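Local coordinates for protein transcription regulator (Haloarcula marismortui ATCC 43049, PDB 3CRJ) that probably binds DNA through a helix-turn-helix motif and regulates transcription as a TetR-family repressor, at residues A[65-70]-A[127-132]; A[30-35]-A[110-115]; A[133-138]-A[162-167]. All coordinates share one frame; numbering follows the deposited sequence.

Interaction 1. Residues A[65-70]-A[127-132]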
loop_
_atom_site.group_PDB
_atom_site.type_symbol
_atom_site.label_atom_id
_atom_site.label_comp_id
_atom_site.label_asym_id
_atom_site.label_seq_id
_atom_site.Cartn_x
_atom_site.Cartn_y
_atom_site.Cartn_z
ATOM N N PHE A 65 9.852 17.677 -2.572
ATOM C CA PHE A 65 9.623 16.826 -3.734
ATOM C C PHE A 65 8.231 16.207 -3.717
ATOM O O PHE A 65 7.593 16.075 -4.764
ATOM C CB PHE A 65 10.696 15.738 -3.872
ATOM C CG PHE A 65 10.558 14.904 -5.126
ATOM C CD1 PHE A 65 10.931 15.419 -6.372
ATOM C CD2 PHE A 65 10.039 13.616 -5.072
ATOM C CE1 PHE A 65 10.791 14.654 -7.537
ATOM C CE2 PHE A 65 9.894 12.840 -6.242
ATOM C CZ PHE A 65 10.269 13.368 -7.472
ATOM N N LEU A 66 7.743 15.828 -2.541
ATOM C CA LEU A 66 6.353 15.424 -2.463
ATOM C C LEU A 66 5.427 16.583 -2.887
ATOM O O LEU A 66 4.578 16.411 -3.778
ATOM C CB LEU A 66 6.019 14.855 -1.087
ATOM C CG LEU A 66 6.668 13.473 -0.858
ATOM C CD1 LEU A 66 6.493 12.990 0.573
ATOM C CD2 LEU A 66 6.150 12.447 -1.821
ATOM N N ASP A 67 5.636 17.769 -2.307
ATOM C CA ASP A 67 4.830 18.957 -2.648
ATOM C C ASP A 67 4.830 19.203 -4.140
ATOM O O ASP A 67 3.798 19.553 -4.729
ATOM C CB ASP A 67 5.345 20.202 -1.932
ATOM C CG ASP A 67 5.226 20.099 -0.426
ATOM O OD1 ASP A 67 5.989 20.812 0.258
ATOM O OD2 ASP A 67 4.375 19.306 0.073
ATOM N N TYR A 68 6.003 18.988 -4.731
ATOM C CA TYR A 68 6.193 19.084 -6.163
ATOM C C TYR A 68 5.332 18.079 -6.923
ATOM O O TYR A 68 4.656 18.460 -7.860
ATOM C CB TYR A 68 7.679 18.947 -6.490
ATOM C CG TYR A 68 8.025 18.737 -7.930
ATOM C CD1 TYR A 68 8.153 19.813 -8.800
ATOM C CD2 TYR A 68 8.277 17.453 -8.419
ATOM C CE1 TYR A 68 8.508 19.609 -10.146
ATOM C CE2 TYR A 68 8.614 17.228 -9.747
ATOM C CZ TYR A 68 8.732 18.303 -10.615
ATOM O OH TYR A 68 9.079 18.080 -11.939
ATOM N N LEU A 69 5.338 16.814 -6.523
ATOM C CA LEU A 69 4.541 15.825 -7.237
ATOM C C LEU A 69 3.047 16.129 -7.116
ATOM O O LEU A 69 2.286 15.896 -8.054
ATOM C CB LEU A 69 4.828 14.399 -6.763
ATOM C CG LEU A 69 6.248 13.850 -6.888
ATOM C CD1 LEU A 69 6.338 12.389 -6.418
ATOM C CD2 LEU A 69 6.792 13.981 -8.309
ATOM N N LEU A 70 2.622 16.664 -5.975
ATOM C CA LEU A 70 1.224 17.014 -5.812
ATOM C C LEU A 70 0.823 18.137 -6.777
ATOM O O LEU A 70 -0.258 18.093 -7.348
ATOM C CB LEU A 70 0.899 17.373 -4.350
ATOM C CG LEU A 70 -0.567 17.669 -3.997
ATOM C CD1 LEU A 70 -1.418 16.453 -4.330
ATOM C CD2 LEU A 70 -0.756 18.100 -2.533
ATOM N N PHE A 127 1.699 13.144 2.669
ATOM C CA PHE A 127 0.923 12.062 2.096
ATOM C C PHE A 127 -0.544 12.188 2.461
ATOM O O PHE A 127 -1.408 11.720 1.721
ATOM C CB PHE A 127 1.421 10.718 2.625
ATOM C CG PHE A 127 2.700 10.226 1.991
ATOM C CD1 PHE A 127 2.777 9.990 0.623
ATOM C CD2 PHE A 127 3.813 9.940 2.784
ATOM C CE1 PHE A 127 3.959 9.538 0.050
ATOM C CE2 PHE A 127 5.007 9.471 2.213
ATOM C CZ PHE A 127 5.078 9.273 0.849
ATOM N N ARG A 128 -0.838 12.770 3.625
ATOM C CA ARG A 128 -2.230 13.011 4.012
ATOM C C ARG A 128 -2.798 14.125 3.120
ATOM O O ARG A 128 -3.950 14.096 2.675
ATOM C CB ARG A 128 -2.321 13.373 5.490
ATOM C CG ARG A 128 -3.729 13.787 5.935
ATOM C CD ARG A 128 -3.815 14.066 7.440
ATOM N NE ARG A 128 -3.895 12.850 8.266
ATOM C CZ ARG A 128 -2.846 12.256 8.840
ATOM N NH1 ARG A 128 -3.027 11.174 9.589
ATOM N NH2 ARG A 128 -1.618 12.744 8.675
ATOM N N GLN A 129 -1.938 15.081 2.831
ATOM C CA GLN A 129 -2.302 16.202 1.994
ATOM C C GLN A 129 -2.741 15.705 0.616
ATOM O O GLN A 129 -3.800 16.086 0.111
ATOM C CB GLN A 129 -1.104 17.148 1.874
ATOM C CG GLN A 129 -1.477 18.604 1.814
ATOM C CD GLN A 129 -0.267 19.521 1.865
ATOM O OE1 GLN A 129 0.765 19.210 2.479
ATOM N NE2 GLN A 129 -0.394 20.668 1.223
ATOM N N ASN A 130 -1.909 14.852 0.022
ATOM C CA ASN A 130 -2.187 14.252 -1.269
ATOM C C ASN A 130 -3.512 13.544 -1.163
ATOM O O ASN A 130 -4.450 13.854 -1.889
ATOM C CB ASN A 130 -1.078 13.272 -1.623
ATOM C CG ASN A 130 -1.054 12.900 -3.099
ATOM O OD1 ASN A 130 -0.074 13.220 -3.805
ATOM N ND2 ASN A 130 -2.091 12.170 -3.566
ATOM N N ASP A 131 -3.612 12.639 -0.200
ATOM C CA ASP A 131 -4.842 11.914 0.010
ATOM C C ASP A 131 -6.056 12.848 0.105
ATOM O O ASP A 131 -7.021 12.608 -0.612
ATOM C CB ASP A 131 -4.721 11.043 1.242
ATOM C CG ASP A 131 -5.865 10.082 1.390
ATOM O OD1 ASP A 131 -6.121 9.249 0.485
ATOM O OD2 ASP A 131 -6.506 10.146 2.445
ATOM N N GLU A 132 -6.013 13.908 0.940
ATOM C CA GLU A 132 -7.147 14.855 1.057
ATOM C C GLU A 132 -7.550 15.483 -0.273
ATOM O O GLU A 132 -8.742 15.682 -0.542
ATOM C CB GLU A 132 -6.900 15.997 2.058
ATOM C CG GLU A 132 -6.685 15.624 3.509
ATOM C CD GLU A 132 -7.918 15.076 4.239
ATOM O OE1 GLU A 132 -8.811 14.448 3.607
ATOM O OE2 GLU A 132 -7.962 15.246 5.486
#
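The ring of Phe127 takes Leu66 over one face, with Leu66 CD1 4.2 Å from the ring centroid and 20° off the normal, a CH-pi contact displaced toward the rim. The closest ring atom is Phe127 CZ, 4.0 Å from Leu66 CD1, while the other methyl, Leu66 CD2, lies 4.1 Å from Phe127 CE1. The CB of Phe127 points away from helix 58-78, and the ring reaches back to Leu66 only with its far end. One helical turn on, Leu70 meets the flat amide of Asn130: Leu70 CD1 is 3.5 Å from Asn130 OD1, an apolar methyl against a carbonyl oxygen rather than a bond. Leu70 CG stands anti to the backbone N (chi1 -176°), which carries it toward segment 127-132, and the two side chains run past each other in opposite directions. Leu70 CD2 rests more loosely on Gln129, 4.4 Å from its CG. At the more exposed margin Asp67 turns its carboxylate to Arg126 in a salt bridge and only grazes Gln129. No hydrogen bond joins the segments, a near-parallel helix pairing (10°, axes 10.2 Å apart at closest) in the all-helical body of a TetR-family regulator. Helix 104-115 packs beside both, against Leu66 and Phe127; helix 12-30 lies against Phe65 and Tyr68, and the second subunit reaches Phe127 through its Met176 and Asp131 through its Arg173.

Interaction 2. Residues A[30-35]-A[110-115]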
loop_
_atom_site.group_PDB
_atom_site.type_symbol
_atom_site.label_atom_id
_atom_site.label_comp_id
_atom_site.label_asym_id
_atom_site.label_seq_id
_atom_site.Cartn_x
_atom_site.Cartn_y
_atom_site.Cartn_z
ATOM N N HIS A 30 18.364 5.571 -7.778
ATOM C CA HIS A 30 18.934 5.034 -6.540
ATOM C C HIS A 30 17.951 4.539 -5.511
ATOM O O HIS A 30 18.357 3.866 -4.556
ATOM C CB HIS A 30 19.798 6.070 -5.857
ATOM C CG HIS A 30 20.946 6.528 -6.686
ATOM N ND1 HIS A 30 21.985 5.695 -7.037
ATOM C CD2 HIS A 30 21.227 7.737 -7.232
ATOM C CE1 HIS A 30 22.864 6.372 -7.755
ATOM N NE2 HIS A 30 22.425 7.611 -7.898
ATOM N N GLY A 31 16.681 4.896 -5.676
ATOM C CA GLY A 31 15.665 4.606 -4.676
ATOM C C GLY A 31 15.775 5.565 -3.507
ATOM O O GLY A 31 16.672 6.412 -3.461
ATOM N N TYR A 32 14.871 5.426 -2.542
ATOM C CA TYR A 32 14.922 6.292 -1.371
ATOM C C TYR A 32 16.177 6.059 -0.524
ATOM O O TYR A 32 16.929 6.978 -0.286
ATOM C CB TYR A 32 13.657 6.185 -0.503
ATOM C CG TYR A 32 13.833 6.942 0.791
ATOM C CD1 TYR A 32 13.757 8.334 0.820
ATOM C CD2 TYR A 32 14.126 6.274 1.975
ATOM C CE1 TYR A 32 13.966 9.038 2.003
ATOM C CE2 TYR A 32 14.338 6.971 3.153
ATOM C CZ TYR A 32 14.256 8.351 3.160
ATOM O OH TYR A 32 14.464 9.043 4.332
ATOM N N ALA A 33 16.403 4.836 -0.074
ATOM C CA ALA A 33 17.465 4.568 0.906
ATOM C C ALA A 33 18.858 5.109 0.514
ATOM O O ALA A 33 19.629 5.572 1.347
ATOM C CB ALA A 33 17.534 3.080 1.202
ATOM N N ASP A 34 19.171 5.051 -0.768
ATOM C CA ASP A 34 20.513 5.337 -1.194
ATOM C C ASP A 34 20.591 6.701 -1.817
ATOM O O ASP A 34 21.592 7.038 -2.435
ATOM C CB ASP A 34 20.984 4.275 -2.186
ATOM C CG ASP A 34 21.434 3.009 -1.500
ATOM O OD1 ASP A 34 21.979 3.113 -0.386
ATOM O OD2 ASP A 34 21.244 1.912 -2.060
ATOM N N LEU A 35 19.532 7.491 -1.675
ATOM C CA LEU A 35 19.551 8.851 -2.171
ATOM C C LEU A 35 20.428 9.638 -1.245
ATOM O O LEU A 35 20.424 9.419 -0.027
ATOM C CB LEU A 35 18.167 9.455 -2.120
ATOM C CG LEU A 35 17.675 10.296 -3.294
ATOM C CD1 LEU A 35 17.055 11.520 -2.707
ATOM C CD2 LEU A 35 18.764 10.701 -4.265
ATOM N N LEU A 110 8.524 5.830 -3.704
ATOM C CA LEU A 110 7.360 6.354 -2.979
ATOM C C LEU A 110 6.773 5.400 -1.914
ATOM O O LEU A 110 6.282 5.855 -0.885
ATOM C CB LEU A 110 6.274 6.827 -3.952
ATOM C CG LEU A 110 6.547 8.012 -4.905
ATOM C CD1 LEU A 110 5.394 8.094 -5.884
ATOM C CD2 LEU A 110 6.656 9.306 -4.184
ATOM N N LEU A 111 6.830 4.094 -2.151
ATOM C CA LEU A 111 6.401 3.121 -1.149
ATOM C C LEU A 111 7.390 3.101 0.019
ATOM O O LEU A 111 6.990 2.995 1.175
ATOM C CB LEU A 111 6.323 1.719 -1.751
ATOM C CG LEU A 111 5.275 0.661 -1.342
ATOM C CD1 LEU A 111 5.902 -0.738 -1.374
ATOM C CD2 LEU A 111 4.542 0.887 -0.017
ATOM N N GLU A 112 8.678 3.218 -0.289
ATOM C CA GLU A 112 9.691 3.274 0.751
ATOM C C GLU A 112 9.381 4.466 1.630
ATOM O O GLU A 112 9.378 4.364 2.857
ATOM C CB GLU A 112 11.103 3.430 0.179
ATOM C CG GLU A 112 11.634 2.271 -0.631
ATOM C CD GLU A 112 13.036 2.551 -1.169
ATOM O OE1 GLU A 112 13.171 2.751 -2.399
ATOM O OE2 GLU A 112 14.007 2.592 -0.368
HETATM N N MSE A 113 9.107 5.598 0.995
HETATM C CA MSE A 113 8.837 6.827 1.719
HETATM C C MSE A 113 7.522 6.773 2.490
HETATM O O MSE A 113 7.436 7.330 3.584
HETATM C CB MSE A 113 8.850 8.012 0.770
HETATM C CG MSE A 113 10.215 8.367 0.272
HETATM SE SE MSE A 113 10.141 9.881 -0.928
HETATM C CE MSE A 113 8.380 9.530 -1.671
ATOM N N ARG A 114 6.520 6.087 1.930
ATOM C CA ARG A 114 5.240 5.888 2.616
ATOM C C ARG A 114 5.402 5.036 3.849
ATOM O O ARG A 114 4.795 5.312 4.882
ATOM C CB ARG A 114 4.202 5.243 1.719
ATOM C CG ARG A 114 3.489 6.204 0.821
ATOM C CD ARG A 114 2.360 5.508 0.068
ATOM N NE ARG A 114 1.937 6.253 -1.116
ATOM C CZ ARG A 114 2.423 6.039 -2.342
ATOM N NH1 ARG A 114 3.368 5.102 -2.540
ATOM N NH2 ARG A 114 1.973 6.771 -3.370
ATOM N N SER A 115 6.221 3.992 3.736
ATOM C CA SER A 115 6.475 3.114 4.874
ATOM C C SER A 115 7.199 3.858 5.984
ATOM O O SER A 115 7.192 3.406 7.115
ATOM C CB SER A 115 7.206 1.834 4.463
ATOM O OG SER A 115 8.584 2.059 4.245
#
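Glu112 grips the turn at Tyr32 and Ala33 with both carboxylate oxygens, each accepting one backbone N-H. This type I beta turn, Tyr32 to Leu35, closed by Leu35 N donating to Tyr32 O at 3.0 Å, follows helix 12-30 and leads into the predicted helix-turn-helix of the TetR fold. Tyr32 N lies 3.2 Å from Glu112 OE1 with an N-H...O angle of 158°, and the donor stands above the carboxylate plane. Ala33 N reaches Glu112 OE2 at 3.3 Å, on its syn side but also tilted out of the plane. The same OE2 sits 3.6 Å from Tyr32 CB, near the plane of the ring and at its edge. Tyr32 CG is anti to the backbone N (chi1 172°), which places it beside Met113 CG, and the ring crosses the side chain of Met113, a selenomethionine, obliquely. Tyr32 CD1 comes 3.6 Å from Met113 CG, and Met113 SE lies 5.4 Å from the ring centroid, 55° off the normal, in a Met-aromatic contact. Farther out, Glu112 OE1 has a second partner in the Tyr119 hydroxyl of the second subunit, so the carboxylate joins turn, helix and dimer interface. An alanine at Glu112 would remove the carboxylate and would probably leave the N-H groups of Tyr32 and Ala33 and the Tyr119 hydroxyl of the second subunit without this partner, and the turn less firmly tied to helix 104-115. Tyr32 OH is bonded to Lys120, and Lys58 makes a cation-pi contact with its ring. Ser115 OG donates to the backbone carbonyl Glu112 O at 2.8 Å.

Interaction 3. Residues A[133-138]-A[162-167]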
loop_
_atom_site.group_PDB
_atom_site.type_symbol
_atom_site.label_atom_id
_atom_site.label_comp_id
_atom_site.label_asym_id
_atom_site.label_seq_id
_atom_site.Cartn_x
_atom_site.Cartn_y
_atom_site.Cartn_z
ATOM N N TYR A 133 -6.551 15.804 -1.091
ATOM C CA TYR A 133 -6.804 16.465 -2.351
ATOM C C TYR A 133 -7.588 15.550 -3.274
ATOM O O TYR A 133 -8.553 15.985 -3.935
ATOM C CB TYR A 133 -5.502 16.875 -3.040
ATOM C CG TYR A 133 -5.770 17.594 -4.331
ATOM C CD1 TYR A 133 -6.120 18.954 -4.329
ATOM C CD2 TYR A 133 -5.725 16.918 -5.557
ATOM C CE1 TYR A 133 -6.399 19.627 -5.513
ATOM C CE2 TYR A 133 -6.018 17.585 -6.764
ATOM C CZ TYR A 133 -6.347 18.939 -6.728
ATOM O OH TYR A 133 -6.597 19.631 -7.902
ATOM N N VAL A 134 -7.173 14.283 -3.301
ATOM C CA VAL A 134 -7.818 13.285 -4.132
ATOM C C VAL A 134 -9.218 13.069 -3.624
ATOM O O VAL A 134 -10.169 13.167 -4.382
ATOM C CB VAL A 134 -7.000 11.972 -4.194
ATOM C CG1 VAL A 134 -7.794 10.850 -4.869
ATOM C CG2 VAL A 134 -5.652 12.220 -4.919
ATOM N N ARG A 135 -9.342 12.815 -2.329
ATOM C CA ARG A 135 -10.634 12.740 -1.650
ATOM C C ARG A 135 -11.576 13.924 -2.017
ATOM O O ARG A 135 -12.717 13.708 -2.447
ATOM C CB ARG A 135 -10.372 12.670 -0.152
ATOM C CG ARG A 135 -11.555 12.334 0.720
ATOM C CD ARG A 135 -11.217 12.613 2.196
ATOM N NE ARG A 135 -12.380 13.107 2.948
ATOM C CZ ARG A 135 -12.446 14.275 3.591
ATOM N NH1 ARG A 135 -11.414 15.130 3.617
ATOM N NH2 ARG A 135 -13.568 14.596 4.218
ATOM N N TYR A 136 -11.096 15.164 -1.871
ATOM C CA TYR A 136 -11.886 16.320 -2.258
ATOM C C TYR A 136 -12.342 16.225 -3.713
ATOM O O TYR A 136 -13.513 16.388 -3.994
ATOM C CB TYR A 136 -11.152 17.637 -1.997
ATOM C CG TYR A 136 -11.922 18.890 -2.436
ATOM C CD1 TYR A 136 -12.600 19.688 -1.516
ATOM C CD2 TYR A 136 -11.954 19.279 -3.781
ATOM C CE1 TYR A 136 -13.293 20.844 -1.934
ATOM C CE2 TYR A 136 -12.641 20.409 -4.211
ATOM C CZ TYR A 136 -13.309 21.200 -3.295
ATOM O OH TYR A 136 -13.988 22.340 -3.756
HETATM N N MSE A 137 -11.446 15.962 -4.646
HETATM C CA MSE A 137 -11.859 15.962 -6.048
HETATM C C MSE A 137 -12.753 14.779 -6.424
HETATM O O MSE A 137 -13.575 14.890 -7.324
HETATM C CB MSE A 137 -10.658 16.021 -6.968
HETATM C CG MSE A 137 -9.841 14.787 -6.893
HETATM SE SE MSE A 137 -8.506 14.724 -8.263
HETATM C CE MSE A 137 -8.780 12.858 -8.663
ATOM N N LEU A 138 -12.609 13.664 -5.725
ATOM C CA LEU A 138 -13.459 12.505 -5.969
ATOM C C LEU A 138 -14.854 12.650 -5.362
ATOM O O LEU A 138 -15.858 12.478 -6.059
ATOM C CB LEU A 138 -12.789 11.245 -5.437
ATOM C CG LEU A 138 -11.754 10.638 -6.387
ATOM C CD1 LEU A 138 -11.143 9.414 -5.727
ATOM C CD2 LEU A 138 -12.373 10.292 -7.713
ATOM N N SER A 162 -13.830 4.277 -0.269
ATOM C CA SER A 162 -13.712 3.033 -0.993
ATOM C C SER A 162 -12.816 3.130 -2.241
ATOM O O SER A 162 -11.907 2.302 -2.436
ATOM C CB SER A 162 -15.090 2.525 -1.371
ATOM O OG SER A 162 -15.701 1.811 -0.303
ATOM N N LEU A 163 -13.041 4.134 -3.081
ATOM C CA LEU A 163 -12.161 4.307 -4.228
ATOM C C LEU A 163 -10.735 4.621 -3.791
ATOM O O LEU A 163 -9.762 4.309 -4.512
ATOM C CB LEU A 163 -12.666 5.370 -5.185
ATOM C CG LEU A 163 -13.957 5.038 -5.911
ATOM C CD1 LEU A 163 -14.524 6.287 -6.545
ATOM C CD2 LEU A 163 -13.685 3.997 -6.966
ATOM N N LEU A 164 -10.594 5.222 -2.615
ATOM C CA LEU A 164 -9.255 5.578 -2.131
ATOM C C LEU A 164 -8.486 4.322 -1.799
ATOM O O LEU A 164 -7.270 4.259 -2.020
ATOM C CB LEU A 164 -9.325 6.469 -0.889
ATOM C CG LEU A 164 -9.113 7.980 -1.007
ATOM C CD1 LEU A 164 -9.398 8.514 -2.420
ATOM C CD2 LEU A 164 -9.974 8.707 0.055
ATOM N N THR A 165 -9.205 3.339 -1.257
ATOM C CA THR A 165 -8.592 2.098 -0.852
ATOM C C THR A 165 -8.123 1.320 -2.070
ATOM O O THR A 165 -6.963 0.900 -2.141
ATOM C CB THR A 165 -9.522 1.257 0.024
ATOM O OG1 THR A 165 -9.913 2.030 1.169
ATOM C CG2 THR A 165 -8.797 -0.004 0.475
ATOM N N ILE A 166 -9.019 1.167 -3.038
ATOM C CA ILE A 166 -8.685 0.561 -4.330
ATOM C C ILE A 166 -7.427 1.241 -4.860
ATOM O O ILE A 166 -6.443 0.562 -5.113
ATOM C CB ILE A 166 -9.898 0.596 -5.325
ATOM C CG1 ILE A 166 -11.019 -0.287 -4.790
ATOM C CG2 ILE A 166 -9.501 0.185 -6.743
ATOM C CD1 ILE A 166 -12.382 0.084 -5.303
ATOM N N ILE A 167 -7.420 2.569 -4.964
ATOM C CA ILE A 167 -6.234 3.267 -5.465
ATOM C C ILE A 167 -4.965 2.858 -4.704
ATOM O O ILE A 167 -3.969 2.431 -5.313
ATOM C CB ILE A 167 -6.350 4.783 -5.374
ATOM C CG1 ILE A 167 -7.644 5.284 -6.019
ATOM C CG2 ILE A 167 -5.086 5.466 -5.997
ATOM C CD1 ILE A 167 -7.762 4.879 -7.417
#
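Leu164 CD1 meets two side chains of helix 121-148 at once, 3.7 Å from Val134 CG1 and 3.8 Å from Leu138 CD1. This is the tight part of the contact, made wholly of methyl groups and buried. Val134 CG1 is anti to the backbone N (chi1 170°), and the CB atoms of both Val134 and Leu138 point toward helix 156-176. Each of these side chains slides past Leu164 in the opposite direction. Leu164 starts out beside the interface and gets in with the end of its chain, which does most of the touching from its side. Leu138 CD1 also reaches the neighbouring Leu163, but at a longer 4.4 Å from its CB. The partly exposed side is looser. There the other methyl, Leu164 CD2, lies 4.0 Å from both CB and CG of Arg135, whose chain runs aslant to it and offers only its aliphatic root. The guanidinium leads away from the segment 162-167 and is held by salt bridges to Glu157 and Glu132, so the charge is paired clear of the leucines. No hydrogen bond spans the two segments, whose axes cross at 131° with a closest approach of 10.6 Å. Helix 85-97 adds Leu89 beside Leu138, helix 58-78 adds Phe73 beside Val134, and Arg173 of the second subunit packs on Leu164. On another side of helix 156-176, Ile166 meets Ile166 of the second subunit and Ser162 bonds to its Thr189, so helix 121-148 packs against helix 156-176, which itself meets the second subunit, an arrangement characteristic of the all-helical C-terminal domain of TetR-family dimers.

In the fold
Interactions 1 and 3 share helix 121-148: segment 127-132 faces helix 58-78 in a near-parallel pairing, segment 133-138 faces helix 156-176 at a steep crossing. Interaction 3 is a buried apolar contact; interaction 1, though close to the chain's centre, is made mostly by partly exposed residues and mixes leucines with amide and acid groups. Interaction 2, also buried, is the polar one, with a carboxylate bonded to backbone N-H groups of a turn just before the predicted helix-turn-helix. It adjoins interaction 1 where Phe127 and Leu66 pack on helix 104-115, but stays about 8 Å from interaction 3 at the nearest atoms, on the other side of the chain's centre. All three touch the second subunit.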